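Local coordinates for protein alkaline phosphatase (Antarctic bacterium, PDB 2W5V) that probably hydrolyses phosphate monoesters as an alkaline phosphatase, a zinc- and magnesium-dependent hydrolase from a cold-adapted bacterium, at residues V127-S132 with E254-D259; I38-D43 with V296-D301. The protein carries 1 engineered substitution. All coordinates share one frame; numbering follows the deposited sequence.

Interaction 1: residues V127-S132 with E254-D259; sequences VVATSS and EGSQID. With MG (magnesium ion), chain I; ZN (zinc ion), chain G.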
ATOM      1  N   VAL B 127     -18.296 -20.272  -0.611  1.00 17.08           N
ATOM      2  CA  VAL B 127     -16.858 -20.173  -0.795  1.00 17.65           C
ATOM      3  C   VAL B 127     -16.475 -20.529  -2.232  1.00 21.39           C
ATOM      4  O   VAL B 127     -16.839 -21.597  -2.738  1.00 25.27           O
ATOM      5  CB  VAL B 127     -16.129 -21.095   0.186  1.00 22.77           C
ATOM      6  CG1 VAL B 127     -14.665 -21.186  -0.161  1.00 22.14           C
ATOM      7  CG2 VAL B 127     -16.315 -20.588   1.610  1.00 20.41           C
ATOM      8  N   VAL B 128     -15.754 -19.627  -2.888  1.00 18.30           N
ATOM      9  CA  VAL B 128     -15.307 -19.832  -4.264  1.00 18.98           C
ATOM     10  C   VAL B 128     -13.790 -19.694  -4.323  1.00 22.44           C
ATOM     11  O   VAL B 128     -13.219 -18.855  -3.614  1.00 20.92           O
ATOM     12  CB  VAL B 128     -15.968 -18.806  -5.218  1.00 21.50           C
ATOM     13  CG1 VAL B 128     -15.351 -18.879  -6.604  1.00 18.70           C
ATOM     14  CG2 VAL B 128     -17.471 -19.037  -5.279  1.00 23.26           C
ATOM     15  N   ALA B 129     -13.133 -20.513  -5.150  1.00 16.68           N
ATOM     16  CA  ALA B 129     -11.673 -20.486  -5.257  1.00 19.73           C
ATOM     17  C   ALA B 129     -11.189 -21.009  -6.609  1.00 23.86           C
ATOM     18  O   ALA B 129     -11.859 -21.833  -7.218  1.00 22.22           O
ATOM     19  CB  ALA B 129     -11.059 -21.308  -4.144  1.00 17.24           C
ATOM     20  N   THR B 130     -10.019 -20.553  -7.062  1.00 19.66           N
ATOM     21  CA  THR B 130      -9.441 -21.065  -8.308  1.00 18.97           C
ATOM     22  C   THR B 130      -8.424 -22.171  -8.044  1.00 22.48           C
ATOM     23  O   THR B 130      -7.934 -22.815  -8.971  1.00 25.56           O
ATOM     24  CB  THR B 130      -8.803 -19.961  -9.182  1.00 20.01           C
ATOM     25  OG1 THR B 130      -7.765 -19.305  -8.445  1.00 22.48           O
ATOM     26  CG2 THR B 130      -9.847 -18.941  -9.599  1.00 20.06           C
ATOM     27  N   SER B 131      -8.106 -22.385  -6.774  1.00 19.44           N
ATOM     28  CA  SER B 131      -7.320 -23.545  -6.375  1.00 22.39           C
ATOM     29  C   SER B 131      -8.275 -24.704  -6.117  1.00 21.51           C
ATOM     30  O   SER B 131      -9.472 -24.619  -6.397  1.00 22.54           O
ATOM     31  CB  SER B 131      -6.551 -23.244  -5.084  1.00 19.75           C
ATOM     32  OG  SER B 131      -7.444 -22.845  -4.049  1.00 21.83           O
ATOM     33  N   SER B 132      -7.748 -25.792  -5.574  1.00 19.55           N
ATOM     34  CA  SER B 132      -8.618 -26.819  -5.025  1.00 17.40           C
ATOM     35  C   SER B 132      -9.462 -26.179  -3.930  1.00 16.35           C
ATOM     36  O   SER B 132      -9.012 -25.257  -3.238  1.00 16.87           O
ATOM     37  CB  SER B 132      -7.791 -27.969  -4.451  1.00 21.36           C
ATOM     38  OG  SER B 132      -8.580 -28.792  -3.609  1.00 23.00           O
ATOM     39  N   GLU B 254     -11.841 -16.333  -3.779  1.00 13.94           N
ATOM     40  CA  GLU B 254     -10.396 -16.182  -3.786  1.00 14.84           C
ATOM     41  C   GLU B 254      -9.813 -16.218  -5.187  1.00 21.17           C
ATOM     42  O   GLU B 254     -10.094 -17.137  -5.957  1.00 18.95           O
ATOM     43  CB  GLU B 254      -9.735 -17.277  -2.950  1.00 14.53           C
ATOM     44  CG  GLU B 254      -8.228 -17.116  -2.888  1.00 17.39           C
ATOM     45  CD  GLU B 254      -7.506 -18.373  -2.472  1.00 21.22           C
ATOM     46  OE1 GLU B 254      -8.089 -19.471  -2.574  1.00 18.74           O
ATOM     47  OE2 GLU B 254      -6.340 -18.256  -2.056  1.00 14.40           O
ATOM     48  N   GLY B 255      -9.006 -15.209  -5.513  1.00 17.99           N
ATOM     49  CA  GLY B 255      -8.121 -15.286  -6.663  1.00 16.22           C
ATOM     50  C   GLY B 255      -6.883 -16.042  -6.210  1.00 18.74           C
ATOM     51  O   GLY B 255      -5.882 -15.447  -5.806  1.00 18.77           O
ATOM     52  N   SER B 256      -6.960 -17.367  -6.276  1.00 19.15           N
ATOM     53  CA  SER B 256      -6.002 -18.245  -5.607  1.00 17.81           C
ATOM     54  C   SER B 256      -4.608 -18.265  -6.236  1.00 22.55           C
ATOM     55  O   SER B 256      -3.605 -18.483  -5.538  1.00 21.79           O
ATOM     56  CB  SER B 256      -6.547 -19.679  -5.591  1.00 20.51           C
ATOM     57  OG  SER B 256      -7.886 -19.725  -5.117  1.00 19.98           O
ATOM     58  N   GLN B 257      -4.538 -18.066  -7.548  1.00 16.61           N
ATOM     59  CA  GLN B 257      -3.310 -18.386  -8.273  1.00 19.16           C
ATOM     60  C   GLN B 257      -2.359 -17.216  -8.476  1.00 22.45           C
ATOM     61  O   GLN B 257      -1.284 -17.377  -9.062  1.00 17.99           O
ATOM     62  CB  GLN B 257      -3.620 -19.081  -9.601  1.00 20.81           C
ATOM     63  CG  GLN B 257      -4.415 -20.366  -9.417  1.00 18.04           C
ATOM     64  CD  GLN B 257      -4.499 -21.196 -10.675  1.00 23.34           C
ATOM     65  OE1 GLN B 257      -3.611 -21.145 -11.528  1.00 30.00           O
ATOM     66  NE2 GLN B 257      -5.570 -21.969 -10.801  1.00 22.21           N
ATOM     67  N   ILE B 258      -2.742 -16.040  -7.984  1.00 19.63           N
ATOM     68  CA  ILE B 258      -1.830 -14.913  -7.996  1.00 18.40           C
ATOM     69  C   ILE B 258      -0.557 -15.306  -7.241  1.00 16.73           C
ATOM     70  O   ILE B 258       0.563 -14.986  -7.652  1.00 23.70           O
ATOM     71  CB  ILE B 258      -2.468 -13.672  -7.353  1.00 19.81           C
ATOM     72  CG1 ILE B 258      -3.720 -13.257  -8.142  1.00 17.00           C
ATOM     73  CG2 ILE B 258      -1.457 -12.531  -7.296  1.00 22.94           C
ATOM     74  CD1 ILE B 258      -4.715 -12.406  -7.344  1.00 22.07           C
ATOM     75  N   ASP B 259      -0.743 -16.021  -6.141  1.00 15.55           N
ATOM     76  CA  ASP B 259       0.360 -16.503  -5.311  1.00 16.87           C
ATOM     77  C   ASP B 259       1.313 -17.403  -6.112  1.00 16.29           C
ATOM     78  O   ASP B 259       2.533 -17.312  -5.989  1.00 18.24           O
ATOM     79  CB  ASP B 259      -0.232 -17.267  -4.118  1.00 19.87           C
ATOM     80  CG  ASP B 259       0.830 -17.825  -3.181  1.00 24.48           C
ATOM     81  OD1 ASP B 259       1.672 -17.055  -2.693  1.00 26.28           O
ATOM     82  OD2 ASP B 259       0.809 -19.040  -2.919  1.00 32.53           O
TER
HETATM   83 MG    MG I1378      -4.757 -19.395  -1.278  1.00 18.17          MG
HETATM   84 ZN    ZN G1376       2.419 -19.088  -1.307  0.90 24.13          ZN
HETATM   85  O   HOH W   1      -6.434 -17.014  -9.575  1.00 19.05           O
HETATM   86  O   HOH W   2      -6.126 -21.197  -1.621  1.00 16.99           O
HETATM   87  O   HOH W   3      -3.658 -19.601  -3.168  1.00 17.09           O
HETATM   88  O   HOH W   4       2.086 -21.622  -0.975  1.00 38.92           O
HETATM   89  O   HOH W   5      -3.297 -20.929  -0.366  1.00 20.67           O
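Val-128 and Glu-254 join neighbouring parallel strands, the backbone N of Glu-254 donating to Val-128 O (2.9 Å), before the chain 127-132 turns a corner at Thr-130 and Ser-131. These are the C-terminal ends of strands in the central sheet of the alkaline phosphatase fold, where loops leaving the strands carry the metal ligands. Beyond that bond the contact passes to side chains, and Ser-256 OG sits at its centre. Ser-256 OG accepts the backbone N-H of Thr-130 (N to OG 3.0 Å) and, weakly, that of Ser-131, while donating to Glu-254 OE1 (2.6 Å), met from above the carboxylate plane. The serine chi1 of -50° sets OG beside its own backbone N and anti to the carbonyl carbon, which turns it to the corner. An alanine in place of Ser-256 would probably leave the two corner N-H groups without this acceptor and Glu-254 OE1 without this donor, so that the carboxylate could turn more easily. The other oxygen of that carboxylate, Glu-254 OE2, binds magnesium, a site completed by Asp-43, Thr-137 and three waters; one of these waters also donates to OE1 and to Ser-131 OG. Farther along, Gln-257 reaches back with an extended chain, its NE2 donating to Thr-130 O from above the carbonyl plane (3.1 Å), while its OE1 bonds to Tyr-269 and NE2 also to Met-220 O. Asp-259, on the helix that follows, grips a zinc ion with both carboxylate oxygens, OD1 at 2.6 Å and OD2 at 2.3 Å.

Interaction 2: residues I38-D43 with V296-D301; sequences ILLISD and VIVTSD. With ZN (zinc ion), chain H; MG (magnesium ion), chain I.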
ATOM      1  N   ILE B  38     -19.346  -9.642   1.198  1.00 17.37           N
ATOM      2  CA  ILE B  38     -18.536 -10.378   0.240  1.00 15.40           C
ATOM      3  C   ILE B  38     -17.072 -10.082   0.541  1.00 18.50           C
ATOM      4  O   ILE B  38     -16.652  -8.928   0.526  1.00 18.49           O
ATOM      5  CB  ILE B  38     -18.853  -9.962  -1.200  1.00 19.63           C
ATOM      6  CG1 ILE B  38     -20.335 -10.220  -1.518  1.00 19.60           C
ATOM      7  CG2 ILE B  38     -17.940 -10.703  -2.167  1.00 18.45           C
ATOM      8  CD1 ILE B  38     -20.816  -9.537  -2.789  1.00 24.53           C
ATOM      9  N   LEU B  39     -16.306 -11.121   0.852  1.00 14.99           N
ATOM     10  CA  LEU B  39     -14.891 -10.966   1.150  1.00 15.36           C
ATOM     11  C   LEU B  39     -14.056 -11.577   0.024  1.00 22.04           C
ATOM     12  O   LEU B  39     -14.092 -12.784  -0.198  1.00 16.61           O
ATOM     13  CB  LEU B  39     -14.569 -11.643   2.482  1.00 14.44           C
ATOM     14  CG  LEU B  39     -13.085 -11.715   2.813  1.00 16.71           C
ATOM     15  CD1 LEU B  39     -12.485 -10.310   2.902  1.00 18.58           C
ATOM     16  CD2 LEU B  39     -12.889 -12.479   4.107  1.00 15.35           C
ATOM     17  N   LEU B  40     -13.335 -10.741  -0.712  1.00 15.78           N
ATOM     18  CA  LEU B  40     -12.534 -11.231  -1.832  1.00 15.39           C
ATOM     19  C   LEU B  40     -11.075 -11.197  -1.428  1.00 18.20           C
ATOM     20  O   LEU B  40     -10.571 -10.179  -0.950  1.00 20.77           O
ATOM     21  CB  LEU B  40     -12.751 -10.370  -3.078  1.00 17.90           C
ATOM     22  CG  LEU B  40     -14.210 -10.201  -3.501  1.00 20.82           C
ATOM     23  CD1 LEU B  40     -14.353  -9.138  -4.553  1.00 27.00           C
ATOM     24  CD2 LEU B  40     -14.749 -11.511  -4.004  1.00 29.05           C
ATOM     25  N   ILE B  41     -10.405 -12.321  -1.605  1.00 17.42           N
ATOM     26  CA  ILE B  41      -9.030 -12.466  -1.174  1.00 17.43           C
ATOM     27  C   ILE B  41      -8.163 -12.772  -2.383  1.00 14.18           C
ATOM     28  O   ILE B  41      -8.377 -13.764  -3.083  1.00 17.83           O
ATOM     29  CB  ILE B  41      -8.887 -13.614  -0.160  1.00 18.11           C
ATOM     30  CG1 ILE B  41      -9.716 -13.331   1.095  1.00 17.24           C
ATOM     31  CG2 ILE B  41      -7.424 -13.844   0.192  1.00 18.26           C
ATOM     32  CD1 ILE B  41      -9.693 -14.472   2.108  1.00 18.78           C
ATOM     33  N   SER B  42      -7.191 -11.907  -2.626  1.00 13.67           N
ATOM     34  CA  SER B  42      -6.198 -12.141  -3.663  1.00 14.45           C
ATOM     35  C   SER B  42      -4.976 -12.726  -2.974  1.00 18.31           C
ATOM     36  O   SER B  42      -4.237 -12.014  -2.285  1.00 24.05           O
ATOM     37  CB  SER B  42      -5.828 -10.823  -4.344  1.00 14.59           C
ATOM     38  OG  SER B  42      -5.622  -9.798  -3.380  1.00 17.24           O
ATOM     39  N   ASP B  43      -4.763 -14.023  -3.149  1.00 16.05           N
ATOM     40  CA  ASP B  43      -3.667 -14.684  -2.459  1.00 14.42           C
ATOM     41  C   ASP B  43      -2.320 -14.226  -3.014  1.00 15.82           C
ATOM     42  O   ASP B  43      -2.052 -14.369  -4.204  1.00 18.83           O
ATOM     43  CB  ASP B  43      -3.798 -16.208  -2.549  1.00 13.22           C
ATOM     44  CG  ASP B  43      -2.981 -16.911  -1.483  1.00 17.93           C
ATOM     45  OD1 ASP B  43      -1.797 -16.555  -1.337  1.00 16.60           O
ATOM     46  OD2 ASP B  43      -3.520 -17.785  -0.771  1.00 15.89           O
ATOM     47  N   VAL B 296     -18.531  -4.954   0.600  1.00 17.02           N
ATOM     48  CA  VAL B 296     -17.514  -5.677  -0.146  1.00 14.72           C
ATOM     49  C   VAL B 296     -16.147  -5.338   0.419  1.00 17.64           C
ATOM     50  O   VAL B 296     -15.769  -4.168   0.487  1.00 17.91           O
ATOM     51  CB  VAL B 296     -17.532  -5.298  -1.630  1.00 19.34           C
ATOM     52  CG1 VAL B 296     -16.438  -6.044  -2.371  1.00 14.61           C
ATOM     53  CG2 VAL B 296     -18.905  -5.580  -2.249  1.00 16.99           C
ATOM     54  N   ILE B 297     -15.413  -6.369   0.825  1.00 12.84           N
ATOM     55  CA  ILE B 297     -14.070  -6.208   1.359  1.00 14.00           C
ATOM     56  C   ILE B 297     -13.088  -6.942   0.461  1.00 13.79           C
ATOM     57  O   ILE B 297     -13.306  -8.101   0.111  1.00 18.00           O
ATOM     58  CB  ILE B 297     -13.945  -6.807   2.772  1.00 17.13           C
ATOM     59  CG1 ILE B 297     -14.953  -6.152   3.722  1.00 17.98           C
ATOM     60  CG2 ILE B 297     -12.517  -6.645   3.289  1.00 14.54           C
ATOM     61  CD1 ILE B 297     -15.313  -7.039   4.902  1.00 17.14           C
ATOM     62  N   VAL B 298     -12.015  -6.258   0.085  1.00 13.71           N
ATOM     63  CA  VAL B 298     -10.971  -6.851  -0.751  1.00 16.66           C
ATOM     64  C   VAL B 298      -9.631  -6.735  -0.040  1.00 17.13           C
ATOM     65  O   VAL B 298      -9.228  -5.638   0.373  1.00 18.03           O
ATOM     66  CB  VAL B 298     -10.838  -6.131  -2.110  1.00 18.01           C
ATOM     67  CG1 VAL B 298      -9.668  -6.713  -2.892  1.00 18.64           C
ATOM     68  CG2 VAL B 298     -12.137  -6.234  -2.925  1.00 15.94           C
ATOM     69  N   THR B 299      -8.930  -7.851   0.105  1.00 16.26           N
ATOM     70  CA  THR B 299      -7.602  -7.798   0.707  1.00 18.77           C
ATOM     71  C   THR B 299      -6.788  -8.999   0.255  1.00 14.02           C
ATOM     72  O   THR B 299      -7.261  -9.790  -0.556  1.00 16.13           O
ATOM     73  CB  THR B 299      -7.670  -7.732   2.253  1.00 23.27           C
ATOM     74  OG1 THR B 299      -6.391  -7.346   2.773  1.00 25.72           O
ATOM     75  CG2 THR B 299      -8.064  -9.079   2.847  1.00 21.28           C
ATOM     76  N   SER B 300      -5.582  -9.140   0.788  1.00 12.25           N
ATOM     77  CA  SER B 300      -4.730 -10.295   0.496  1.00 12.49           C
ATOM     78  C   SER B 300      -4.252 -10.892   1.813  1.00 20.43           C
ATOM     79  O   SER B 300      -4.334 -10.250   2.859  1.00 18.79           O
ATOM     80  CB  SER B 300      -3.506  -9.877  -0.326  1.00 13.94           C
ATOM     81  OG  SER B 300      -3.872  -9.011  -1.394  1.00 21.52           O
ATOM     82  N   ASP B 301      -3.716 -12.103   1.761  1.00 16.82           N
ATOM     83  CA  ASP B 301      -3.219 -12.740   2.973  1.00 13.69           C
ATOM     84  C   ASP B 301      -1.767 -12.356   3.259  1.00 14.19           C
ATOM     85  O   ASP B 301      -1.350 -12.348   4.408  1.00 17.63           O
ATOM     86  CB  ASP B 301      -3.429 -14.272   2.931  1.00 16.27           C
ATOM     87  CG  ASP B 301      -2.781 -14.938   1.717  1.00 18.85           C
ATOM     88  OD1 ASP B 301      -2.479 -14.229   0.730  1.00 17.34           O
ATOM     89  OD2 ASP B 301      -2.575 -16.181   1.757  1.00 15.42           O
TER
HETATM   90 ZN    ZN H1377      -1.241 -17.058   0.524  1.00 19.01          ZN
HETATM   91 MG    MG I1378      -4.757 -19.395  -1.278  1.00 18.17          MG
HETATM   92  O   HOH W   3      -3.658 -19.601  -3.168  1.00 17.09           O
HETATM   93  O   HOH W   2      -6.126 -21.197  -1.621  1.00 16.99           O
HETATM   94  O   HOH W   5      -3.297 -20.929  -0.366  1.00 20.67           O
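Leu-39 CD1 packs against Ile-297 CG2 at 3.7 Å, and on the other face of the sheet Leu-40 CD1 meets Val-298 CG2 at 4.0 Å, the side chains of each pair crossing obliquely. Between them the parallel strands are laced together. Nearly straight bonds run from Ile-297 N to Ile-38 O and from Leu-40 N to Ile-297 O (2.8 Å), then Thr-299 N to Leu-40 O and Ser-42 N to Thr-299 O. Phe-277 of helix 267-291 covers the Leu-40 and Val-298 face. Past Thr-299 this lacing gives way to a looser, polar end: Ser-42 OG lies 2.8 Å from Ser-300 OG, Ser-300 OG is hydrogen-bonded to Ala-45 O, and the backbone N of Asp-301 is buried without a partner. Here Asp-43 and Asp-301 meet through metal rather than direct bonding, their carboxylate planes 83° apart. Asp-43 OD1 and Asp-301 OD2 bind the same zinc ion, each at 2.0 Å, with His-302 a further ligand, and the cation probably offsets the repulsion between the acids. Asp-301 OD1 accepts from Gly-44 N, helping fix its rotation. Asp-43 OD2 reaches magnesium, making this carboxylate the bridge of the zinc-magnesium cluster characteristic of alkaline phosphatases.

Interactions 1 and 2 lie side by side on one mixed sheet, their centres about 11 Å apart, with strands 124-129, 249-255, 36-42 and 294-299 following one another across it. Both segments of interaction 1 fall between those of interaction 2 in sequence. The middle strands 249-255 and 36-42 join them: Gly-255 N probably donates to Ile-41 O at 2.9 Å, and Asp-43 packs against Ile-258 and Asp-259. Both contacts supply the same magnesium ion, through Glu-254 and Asp-43, and share its three waters. Distant segments thus gather two zinc ions and magnesium in one cluster at the strand ends with Ser-84, phosphorylated in this structure, a ligand of both zinc ions and probably the nucleophile.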